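Local atomic coordinates of A197 (Sulfolobus turreted icosahedral virus, PDB entry 2C0N), a protein that has the GT-A fold and probably acts as a glycosyltransferase for a virus that infects the archaeon Sulfolobus. Residues Tyr88-Arg101 with Trp104-Gly117. Residues are numbered along the deposited sequence; the frame is centred on the assembly and turned at random.
Sequences YYYLKTLRGYSVYR and WEKEIFDGEVNGCG
Y88 and Y97 take I108 between their rings, each using a different branch. I108 CG2, anti to the backbone N, sits over the Y88 ring, 3.8 Å from its centroid. CG1 lies over one face of Y97, whose opposite face is covered by Y90. Y88 OH donates to F109 O (2.7 Å) on a lone pair in the carbonyl plane. Y88 also pairs by backbone with strand 162-173, which ties this packed side to the main sheet. W104 is also met on both faces: L91 CD1 lies over one, and the edge of Y100 meets the other, planes at 84°. Strands 99-100 and 115-116 pair antiparallel in a small two-stranded sheet, with Y100 N bonded to G115 O. The Y100 ring rests on G115 CA. N114 and G115 both face Y100 in a classic beta bulge, and both N atoms donate to Y100 O.

Exposed R101 grips buried E105 side-on, NE to OE2 (3.0 Å) and NH2 to OE1 (3.1 Å), both from above the carboxylate plane. F109 CZ lies over the guanidinium, 3.4 Å from R101 CZ. The loose solvent end is where water joins K106 NZ to L94 O. The bidentate salt bridge fixes how E105 is turned, and the aromatic cover probably strengthens it by limiting access of water.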
loop_
_atom_site.group_PDB
_atom_site.type_symbol
_atom_site.label_atom_id
_atom_site.label_comp_id
_atom_site.label_asym_id
_atom_site.label_seq_id
_atom_site.Cartn_x
_atom_site.Cartn_y
_atom_site.Cartn_z
ATOM N N TYR A 88 2.626 12.993 17.976
ATOM C CA TYR A 88 2.619 12.014 19.037
ATOM C C TYR A 88 2.086 10.686 18.663
ATOM O O TYR A 88 1.003 10.583 18.112
ATOM C CB TYR A 88 1.746 12.517 20.188
ATOM C CG TYR A 88 2.404 13.543 21.061
ATOM C CD1 TYR A 88 3.172 13.159 22.182
ATOM C CD2 TYR A 88 2.254 14.877 20.802
ATOM C CE1 TYR A 88 3.775 14.078 22.988
ATOM C CE2 TYR A 88 2.834 15.829 21.627
ATOM C CZ TYR A 88 3.607 15.427 22.711
ATOM O OH TYR A 88 4.165 16.355 23.541
ATOM N N TYR A 89 2.853 9.665 19.009
ATOM C CA TYR A 89 2.386 8.292 19.105
ATOM C C TYR A 89 3.136 7.609 20.261
ATOM O O TYR A 89 4.209 8.057 20.690
ATOM C CB TYR A 89 2.581 7.572 17.782
ATOM C CG TYR A 89 4.010 7.532 17.306
ATOM C CD1 TYR A 89 4.515 8.532 16.491
ATOM C CD2 TYR A 89 4.845 6.474 17.646
ATOM C CE1 TYR A 89 5.828 8.511 16.066
ATOM C CE2 TYR A 89 6.184 6.447 17.205
ATOM C CZ TYR A 89 6.639 7.476 16.409
ATOM O OH TYR A 89 7.924 7.504 15.964
ATOM N N TYR A 90 2.528 6.561 20.804
ATOM C CA TYR A 90 3.132 5.796 21.887
ATOM C C TYR A 90 4.117 4.790 21.324
ATOM O O TYR A 90 3.789 4.014 20.419
ATOM C CB TYR A 90 2.081 5.057 22.726
ATOM C CG TYR A 90 2.556 4.934 24.139
ATOM C CD1 TYR A 90 2.395 5.998 25.005
ATOM C CD2 TYR A 90 3.230 3.780 24.607
ATOM C CE1 TYR A 90 2.870 5.957 26.301
ATOM C CE2 TYR A 90 3.714 3.732 25.945
ATOM C CZ TYR A 90 3.505 4.831 26.774
ATOM O OH TYR A 90 3.926 4.873 28.093
ATOM N N LEU A 91 5.304 4.769 21.905
ATOM C CA LEU A 91 6.380 3.903 21.419
ATOM C C LEU A 91 6.095 2.431 21.684
ATOM O O LEU A 91 5.576 2.046 22.754
ATOM C CB LEU A 91 7.717 4.330 22.038
ATOM C CG LEU A 91 8.232 5.759 21.751
ATOM C CD1 LEU A 91 9.438 6.127 22.582
ATOM C CD2 LEU A 91 8.580 5.931 20.275
ATOM N N LYS A 92 6.484 1.594 20.710
ATOM C CA LYS A 92 6.371 0.133 20.819
ATOM C C LYS A 92 7.436 -0.451 21.737
ATOM O O LYS A 92 7.372 -1.636 22.090
ATOM C CB LYS A 92 6.435 -0.548 19.434
ATOM C CG LYS A 92 5.084 -0.596 18.720
ATOM C CD LYS A 92 5.053 -1.406 17.470
ATOM C CE LYS A 92 5.833 -0.860 16.353
ATOM N NZ LYS A 92 5.601 -1.648 15.119
ATOM N N THR A 93 8.428 0.367 22.094
ATOM C CA THR A 93 9.360 0.061 23.171
ATOM C C THR A 93 8.707 0.175 24.557
ATOM O O THR A 93 9.307 -0.205 25.567
ATOM C CB THR A 93 10.577 0.994 23.140
ATOM O OG1 THR A 93 10.158 2.362 23.313
ATOM C CG2 THR A 93 11.368 0.797 21.847
ATOM N N LEU A 94 7.502 0.745 24.575
ATOM C CA LEU A 94 6.709 1.003 25.766
ATOM C C LEU A 94 7.345 2.005 26.725
ATOM O O LEU A 94 6.997 2.039 27.907
ATOM C CB LEU A 94 6.378 -0.293 26.490
ATOM C CG LEU A 94 5.809 -1.376 25.565
ATOM C CD1 LEU A 94 5.522 -2.627 26.357
ATOM C CD2 LEU A 94 4.562 -0.906 24.881
ATOM N N ARG A 95 8.259 2.809 26.202
ATOM C CA ARG A 95 9.069 3.683 27.051
ATOM C C ARG A 95 8.396 5.054 27.255
ATOM O O ARG A 95 8.757 5.811 28.157
ATOM C CB ARG A 95 10.478 3.823 26.462
ATOM C CG ARG A 95 11.322 2.550 26.554
ATOM C CD ARG A 95 12.773 2.784 26.166
ATOM N NE ARG A 95 13.633 1.574 26.138
ATOM C CZ ARG A 95 14.945 1.578 26.413
ATOM N NH1 ARG A 95 15.559 2.701 26.774
ATOM N NH2 ARG A 95 15.663 0.447 26.375
ATOM N N GLY A 96 7.395 5.347 26.438
ATOM C CA GLY A 96 6.656 6.606 26.519
ATOM C C GLY A 96 6.229 7.018 25.116
ATOM O O GLY A 96 6.123 6.170 24.211
ATOM N N TYR A 97 5.957 8.311 24.955
ATOM C CA TYR A 97 5.610 8.912 23.676
ATOM C C TYR A 97 6.810 9.243 22.847
ATOM O O TYR A 97 7.918 9.303 23.344
ATOM C CB TYR A 97 4.797 10.167 23.882
ATOM C CG TYR A 97 3.418 9.872 24.378
ATOM C CD1 TYR A 97 3.120 9.915 25.742
ATOM C CD2 TYR A 97 2.406 9.565 23.496
ATOM C CE1 TYR A 97 1.832 9.651 26.201
ATOM C CE2 TYR A 97 1.125 9.288 23.938
ATOM C CZ TYR A 97 0.836 9.323 25.284
ATOM O OH TYR A 97 -0.452 9.063 25.723
ATOM N N SER A 98 6.542 9.456 21.563
ATOM C CA SER A 98 7.564 9.703 20.538
ATOM C C SER A 98 8.299 11.039 20.579
ATOM O O SER A 98 8.969 11.365 19.611
ATOM C CB SER A 98 6.884 9.642 19.189
ATOM O OG SER A 98 5.777 10.549 19.168
ATOM N N VAL A 99 8.165 11.829 21.637
ATOM C CA VAL A 99 8.877 13.095 21.727
ATOM C C VAL A 99 9.610 13.102 23.040
ATOM O O VAL A 99 9.191 12.449 23.986
ATOM C CB VAL A 99 7.942 14.332 21.641
ATOM C CG1 VAL A 99 7.029 14.241 20.428
ATOM C CG2 VAL A 99 7.135 14.471 22.875
ATOM N N TYR A 100 10.717 13.821 23.095
ATOM C CA TYR A 100 11.495 13.886 24.344
ATOM C C TYR A 100 12.051 15.251 24.668
ATOM O O TYR A 100 12.343 16.052 23.775
ATOM C CB TYR A 100 12.622 12.873 24.324
ATOM C CG TYR A 100 13.647 13.105 23.244
ATOM C CD1 TYR A 100 14.718 13.986 23.443
ATOM C CD2 TYR A 100 13.572 12.425 22.026
ATOM C CE1 TYR A 100 15.661 14.183 22.461
ATOM C CE2 TYR A 100 14.519 12.625 21.042
ATOM C CZ TYR A 100 15.556 13.496 21.264
ATOM O OH TYR A 100 16.521 13.703 20.285
ATOM N N ARG A 101 12.164 15.512 25.972
ATOM C CA ARG A 101 13.005 16.594 26.479
ATOM C C ARG A 101 14.172 15.910 27.182
ATOM O O ARG A 101 15.163 15.594 26.531
ATOM C CB ARG A 101 12.214 17.543 27.362
ATOM C CG ARG A 101 11.183 18.312 26.544
ATOM C CD ARG A 101 10.281 19.164 27.378
ATOM N NE ARG A 101 9.392 18.359 28.190
ATOM C CZ ARG A 101 8.496 18.840 29.049
ATOM N NH1 ARG A 101 8.365 20.157 29.226
ATOM N NH2 ARG A 101 7.727 17.994 29.732
ATOM N N TRP A 104 11.870 10.275 26.991
ATOM C CA TRP A 104 10.608 10.094 26.267
ATOM C C TRP A 104 9.515 10.608 27.174
ATOM O O TRP A 104 9.508 10.320 28.359
ATOM C CB TRP A 104 10.380 8.641 25.857
ATOM C CG TRP A 104 11.451 8.140 24.993
ATOM C CD1 TRP A 104 12.427 7.246 25.341
ATOM C CD2 TRP A 104 11.749 8.560 23.652
ATOM N NE1 TRP A 104 13.281 7.056 24.281
ATOM C CE2 TRP A 104 12.889 7.854 23.238
ATOM C CE3 TRP A 104 11.134 9.437 22.746
ATOM C CZ2 TRP A 104 13.444 8.010 21.960
ATOM C CZ3 TRP A 104 11.669 9.590 21.488
ATOM C CH2 TRP A 104 12.819 8.884 21.102
ATOM N N GLU A 105 8.636 11.438 26.628
ATOM C CA GLU A 105 7.574 12.048 27.419
ATOM C C GLU A 105 6.562 11.022 27.885
ATOM O O GLU A 105 6.271 10.054 27.181
ATOM C CB GLU A 105 6.869 13.147 26.638
ATOM C CG GLU A 105 7.762 14.348 26.334
ATOM C CD GLU A 105 8.288 15.022 27.570
ATOM O OE1 GLU A 105 7.502 15.137 28.531
ATOM O OE2 GLU A 105 9.479 15.443 27.584
ATOM N N LYS A 106 6.054 11.228 29.096
ATOM C CA LYS A 106 5.048 10.329 29.662
ATOM C C LYS A 106 3.620 10.774 29.304
ATOM O O LYS A 106 2.697 9.966 29.281
ATOM C CB LYS A 106 5.242 10.226 31.175
ATOM C CG LYS A 106 6.569 9.586 31.559
ATOM C CD LYS A 106 6.604 8.068 31.244
ATOM C CE LYS A 106 7.477 7.316 32.297
ATOM N NZ LYS A 106 7.392 5.787 32.223
ATOM N N GLU A 107 3.457 12.054 28.990
ATOM C CA GLU A 107 2.149 12.617 28.684
ATOM C C GLU A 107 2.238 13.567 27.464
ATOM O O GLU A 107 3.310 14.117 27.159
ATOM C CB GLU A 107 1.596 13.373 29.908
ATOM C CG GLU A 107 1.373 12.509 31.189
ATOM C CD GLU A 107 0.341 11.361 30.977
ATOM O OE1 GLU A 107 -0.434 11.427 29.988
ATOM O OE2 GLU A 107 0.294 10.393 31.803
ATOM N N ILE A 108 1.105 13.752 26.793
ATOM C CA ILE A 108 0.991 14.611 25.614
ATOM C C ILE A 108 0.860 16.066 26.025
ATOM O O ILE A 108 0.077 16.385 26.892
ATOM C CB ILE A 108 -0.237 14.209 24.753
ATOM C CG1 ILE A 108 -0.062 12.783 24.238
ATOM C CG2 ILE A 108 -0.380 15.138 23.561
ATOM C CD1 ILE A 108 -1.314 12.169 23.605
ATOM N N PHE A 109 1.645 16.939 25.410
ATOM C CA PHE A 109 1.497 18.384 25.627
ATOM C C PHE A 109 1.971 19.180 24.409
ATOM O O PHE A 109 2.814 18.677 23.592
ATOM C CB PHE A 109 2.281 18.820 26.872
ATOM C CG PHE A 109 3.753 18.643 26.723
ATOM C CD1 PHE A 109 4.521 19.622 26.123
ATOM C CD2 PHE A 109 4.361 17.488 27.140
ATOM C CE1 PHE A 109 5.877 19.460 25.966
ATOM C CE2 PHE A 109 5.722 17.310 26.971
ATOM C CZ PHE A 109 6.476 18.298 26.385
ATOM N N ASP A 110 1.424 20.403 24.287
ATOM C CA ASP A 110 1.905 21.367 23.312
ATOM C C ASP A 110 3.044 22.115 23.922
ATOM O O ASP A 110 2.870 22.764 24.941
ATOM C CB ASP A 110 0.865 22.422 22.955
ATOM C CG ASP A 110 -0.199 21.900 22.059
ATOM O OD1 ASP A 110 0.113 21.533 20.910
ATOM O OD2 ASP A 110 -1.373 21.865 22.517
ATOM N N GLY A 111 4.204 22.064 23.284
ATOM C CA GLY A 111 5.346 22.769 23.804
ATOM C C GLY A 111 6.605 22.486 23.022
ATOM O O GLY A 111 6.645 21.598 22.190
ATOM N N GLU A 112 7.618 23.303 23.277
ATOM C CA GLU A 112 8.949 23.086 22.735
ATOM C C GLU A 112 9.552 21.808 23.332
ATOM O O GLU A 112 9.408 21.535 24.527
ATOM C CB GLU A 112 9.858 24.305 23.015
ATOM C CG GLU A 112 11.037 24.372 22.016
ATOM C CD GLU A 112 12.028 25.440 22.299
ATOM O OE1 GLU A 112 11.635 26.490 22.897
ATOM O OE2 GLU A 112 13.210 25.214 21.921
ATOM N N VAL A 113 10.231 21.027 22.497
ATOM C CA VAL A 113 10.895 19.790 22.944
ATOM C C VAL A 113 12.316 19.726 22.367
ATOM O O VAL A 113 12.667 20.554 21.541
ATOM C CB VAL A 113 10.091 18.518 22.533
ATOM C CG1 VAL A 113 8.723 18.472 23.223
ATOM C CG2 VAL A 113 9.910 18.423 21.021
ATOM N N ASN A 114 13.112 18.743 22.783
ATOM C CA ASN A 114 14.476 18.556 22.227
ATOM C C ASN A 114 14.493 17.724 20.939
ATOM O O ASN A 114 15.305 17.952 20.034
ATOM C CB ASN A 114 15.415 17.945 23.291
ATOM C CG ASN A 114 15.801 18.934 24.372
ATOM O OD1 ASN A 114 16.322 20.018 24.087
ATOM N ND2 ASN A 114 15.580 18.553 25.627
ATOM N N GLY A 115 13.594 16.758 20.827
ATOM C CA GLY A 115 13.486 15.998 19.601
ATOM C C GLY A 115 12.380 14.962 19.661
ATOM O O GLY A 115 11.556 14.976 20.573
ATOM N N CYS A 116 12.400 14.061 18.690
ATOM C CA CYS A 116 11.446 12.968 18.591
ATOM C C CYS A 116 12.086 11.819 17.796
ATOM O O CYS A 116 13.262 11.908 17.457
ATOM C CB CYS A 116 10.159 13.469 17.948
ATOM S SG CYS A 116 10.328 14.126 16.327
ATOM N N GLY A 117 11.353 10.737 17.526
ATOM C CA GLY A 117 11.928 9.549 16.843
ATOM C C GLY A 117 11.969 9.513 15.308
ATOM O O GLY A 117 12.355 8.480 14.700
HETATM O O HOH W 1 6.465 4.106 29.670
HETATM O O HOH W 2 8.456 22.302 26.736
#